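PDB 1VRM: hypothetical protein TM1553 from Thermotoga maritima, which is an ApbE-family protein and so probably acts as a flavin transferase, attaching FMN taken from FAD to target proteins. Local coordinates for residues E84-I89 / F145-M150. Numbering follows the deposited sequence.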
loop_
_atom_site.group_PDB
_atom_site.type_symbol
_atom_site.label_atom_id
_atom_site.label_comp_id
_atom_site.label_asym_id
_atom_site.label_seq_id
_atom_site.Cartn_x
_atom_site.Cartn_y
_atom_site.Cartn_z
ATOM N N GLU A 84 10.015 -14.462 6.171
ATOM C CA GLU A 84 9.037 -13.366 6.061
ATOM C C GLU A 84 9.420 -12.397 4.939
ATOM O O GLU A 84 8.610 -11.999 4.080
ATOM C CB GLU A 84 8.903 -12.616 7.389
ATOM C CG GLU A 84 7.819 -11.525 7.314
ATOM C CD GLU A 84 7.704 -10.633 8.545
ATOM O OE1 GLU A 84 8.754 -10.373 9.198
ATOM O OE2 GLU A 84 6.554 -10.185 8.810
ATOM N N THR A 85 10.656 -11.983 4.996
ATOM C CA THR A 85 11.159 -11.037 4.024
ATOM C C THR A 85 11.082 -11.654 2.611
ATOM O O THR A 85 10.640 -11.010 1.632
ATOM C CB THR A 85 12.601 -10.767 4.340
ATOM O OG1 THR A 85 12.665 -10.140 5.616
ATOM C CG2 THR A 85 13.211 -9.835 3.329
ATOM N N TYR A 86 11.529 -12.894 2.514
ATOM C CA TYR A 86 11.543 -13.578 1.216
ATOM C C TYR A 86 10.149 -13.633 0.599
ATOM O O TYR A 86 9.929 -13.266 -0.575
ATOM C CB TYR A 86 12.145 -14.960 1.376
ATOM C CG TYR A 86 12.589 -15.582 0.086
ATOM C CD1 TYR A 86 13.794 -15.197 -0.489
ATOM C CD2 TYR A 86 11.874 -16.589 -0.516
ATOM C CE1 TYR A 86 14.250 -15.764 -1.691
ATOM C CE2 TYR A 86 12.322 -17.165 -1.718
ATOM C CZ TYR A 86 13.527 -16.760 -2.273
ATOM O OH TYR A 86 14.023 -17.313 -3.453
ATOM N N SER A 87 9.183 -14.019 1.424
ATOM C CA SER A 87 7.825 -14.184 0.960
ATOM C C SER A 87 7.217 -12.823 0.567
ATOM O O SER A 87 6.535 -12.705 -0.452
ATOM C CB SER A 87 6.980 -14.831 2.044
ATOM O OG SER A 87 6.718 -13.912 3.078
ATOM N N LEU A 88 7.495 -11.776 1.331
ATOM C CA LEU A 88 6.935 -10.458 0.979
ATOM C C LEU A 88 7.516 -9.888 -0.307
ATOM O O LEU A 88 6.811 -9.363 -1.150
ATOM C CB LEU A 88 7.101 -9.467 2.147
ATOM C CG LEU A 88 6.529 -8.084 1.941
ATOM C CD1 LEU A 88 5.062 -8.107 1.561
ATOM C CD2 LEU A 88 6.759 -7.344 3.245
ATOM N N ILE A 89 8.820 -9.988 -0.441
ATOM C CA ILE A 89 9.443 -9.541 -1.695
ATOM C C ILE A 89 8.943 -10.338 -2.886
ATOM O O ILE A 89 8.564 -9.747 -3.902
ATOM C CB ILE A 89 10.983 -9.531 -1.573
ATOM C CG1 ILE A 89 11.362 -8.525 -0.491
ATOM C CG2 ILE A 89 11.678 -9.192 -2.884
ATOM C CD1 ILE A 89 12.853 -8.463 -0.154
ATOM N N PHE A 145 15.959 -14.305 -7.317
ATOM C CA PHE A 145 15.645 -15.145 -6.171
ATOM C C PHE A 145 16.384 -16.459 -6.237
ATOM O O PHE A 145 16.489 -17.050 -7.304
ATOM C CB PHE A 145 14.148 -15.425 -6.164
ATOM C CG PHE A 145 13.320 -14.200 -5.974
ATOM C CD1 PHE A 145 13.121 -13.711 -4.719
ATOM C CD2 PHE A 145 12.758 -13.531 -7.043
ATOM C CE1 PHE A 145 12.365 -12.551 -4.509
ATOM C CE2 PHE A 145 11.981 -12.375 -6.858
ATOM C CZ PHE A 145 11.816 -11.875 -5.590
ATOM N N ASP A 146 16.855 -16.900 -5.073
ATOM C CA ASP A 146 17.433 -18.220 -4.854
ATOM C C ASP A 146 16.546 -18.936 -3.818
ATOM O O ASP A 146 16.778 -18.831 -2.610
ATOM C CB ASP A 146 18.860 -18.033 -4.371
ATOM C CG ASP A 146 19.555 -19.332 -3.991
ATOM O OD1 ASP A 146 18.942 -20.415 -4.113
ATOM O OD2 ASP A 146 20.737 -19.224 -3.582
ATOM N N ASP A 147 15.566 -19.702 -4.306
ATOM C CA ASP A 147 14.693 -20.467 -3.404
ATOM C C ASP A 147 15.436 -21.548 -2.603
ATOM O O ASP A 147 15.102 -21.774 -1.450
ATOM C CB ASP A 147 13.538 -21.154 -4.150
ATOM C CG ASP A 147 12.624 -20.187 -4.877
ATOM O OD1 ASP A 147 12.506 -18.999 -4.495
ATOM O OD2 ASP A 147 12.013 -20.639 -5.875
ATOM N N LYS A 148 16.450 -22.182 -3.194
ATOM C CA LYS A 148 17.259 -23.223 -2.500
ATOM C C LYS A 148 17.796 -22.683 -1.161
ATOM O O LYS A 148 17.573 -23.260 -0.100
ATOM C CB LYS A 148 18.432 -23.646 -3.393
ATOM C CG LYS A 148 19.221 -24.891 -2.950
ATOM C CD LYS A 148 20.665 -24.838 -3.453
ATOM N N ASN A 149 18.469 -21.533 -1.213
ATOM C CA ASN A 149 19.114 -20.970 -0.038
ATOM C C ASN A 149 18.427 -19.747 0.574
ATOM O O ASN A 149 18.975 -19.159 1.518
ATOM C CB ASN A 149 20.556 -20.612 -0.412
ATOM C CG ASN A 149 21.286 -21.787 -1.052
ATOM O OD1 ASN A 149 21.546 -22.781 -0.382
ATOM N ND2 ASN A 149 21.564 -21.702 -2.352
HETATM N N MSE A 150 17.299 -19.334 -0.007
HETATM C CA MSE A 150 16.561 -18.159 0.423
HETATM C C MSE A 150 17.432 -16.908 0.426
HETATM O O MSE A 150 17.656 -16.244 1.469
HETATM C CB MSE A 150 15.981 -18.387 1.794
HETATM C CG MSE A 150 14.932 -17.423 2.163
HETATM SE SE MSE A 150 13.737 -18.359 3.429
HETATM C CE MSE A 150 12.373 -19.040 2.135
#
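Phe145 opens a worked example of how one helix tyrosine can be gripped by a beta-hairpin turn. The Phe145 ring turns its edge toward one face of Tyr86 in an offset edge-to-face stack, planes 89° apart, with CD1 3.8 Å from Tyr86 CE1. The same rim continues to Ile89, whose CG2 lies 3.8 Å from Phe145 CE1. Asp146 contributes backbone, its C atom lying 3.0 Å from Tyr86 OH. Its carboxylate instead shapes the turn: OD1 accepts from Asn149 N in an Asx motif, and OD2 takes Asn149 ND2 through its syn lone pair while also pairing with Arg151. Asp147 then receives the phenol, Tyr86 OH donating to OD1 in a very short hydrogen bond of 2.5 Å. This oxygen lies at the edge of the ring, in its plane, the carboxylate turned 83° against it, and it also makes a salt bridge with Lys90. Met150, a selenomethionine, covers the face opposite Phe145: CG sits 4.0 Å from the Tyr86 ring centroid in a CH-pi contact. Bent at chi3 (-93°), its chain sets CE 3.6 Å from Tyr86 CD2, and SE adds an oblique Met-aromatic contact. An alanine in place of Tyr86 would probably open a gap between Phe145 and Met150 and leave Asp147 without its phenol donor. The contact thus joins the start of helix 83-98 to the turn between antiparallel strands 143-146 and 151-154, with Val152 of the second strand touching both aromatic residues and Ile71 of helix 67-72 packing against Ile89.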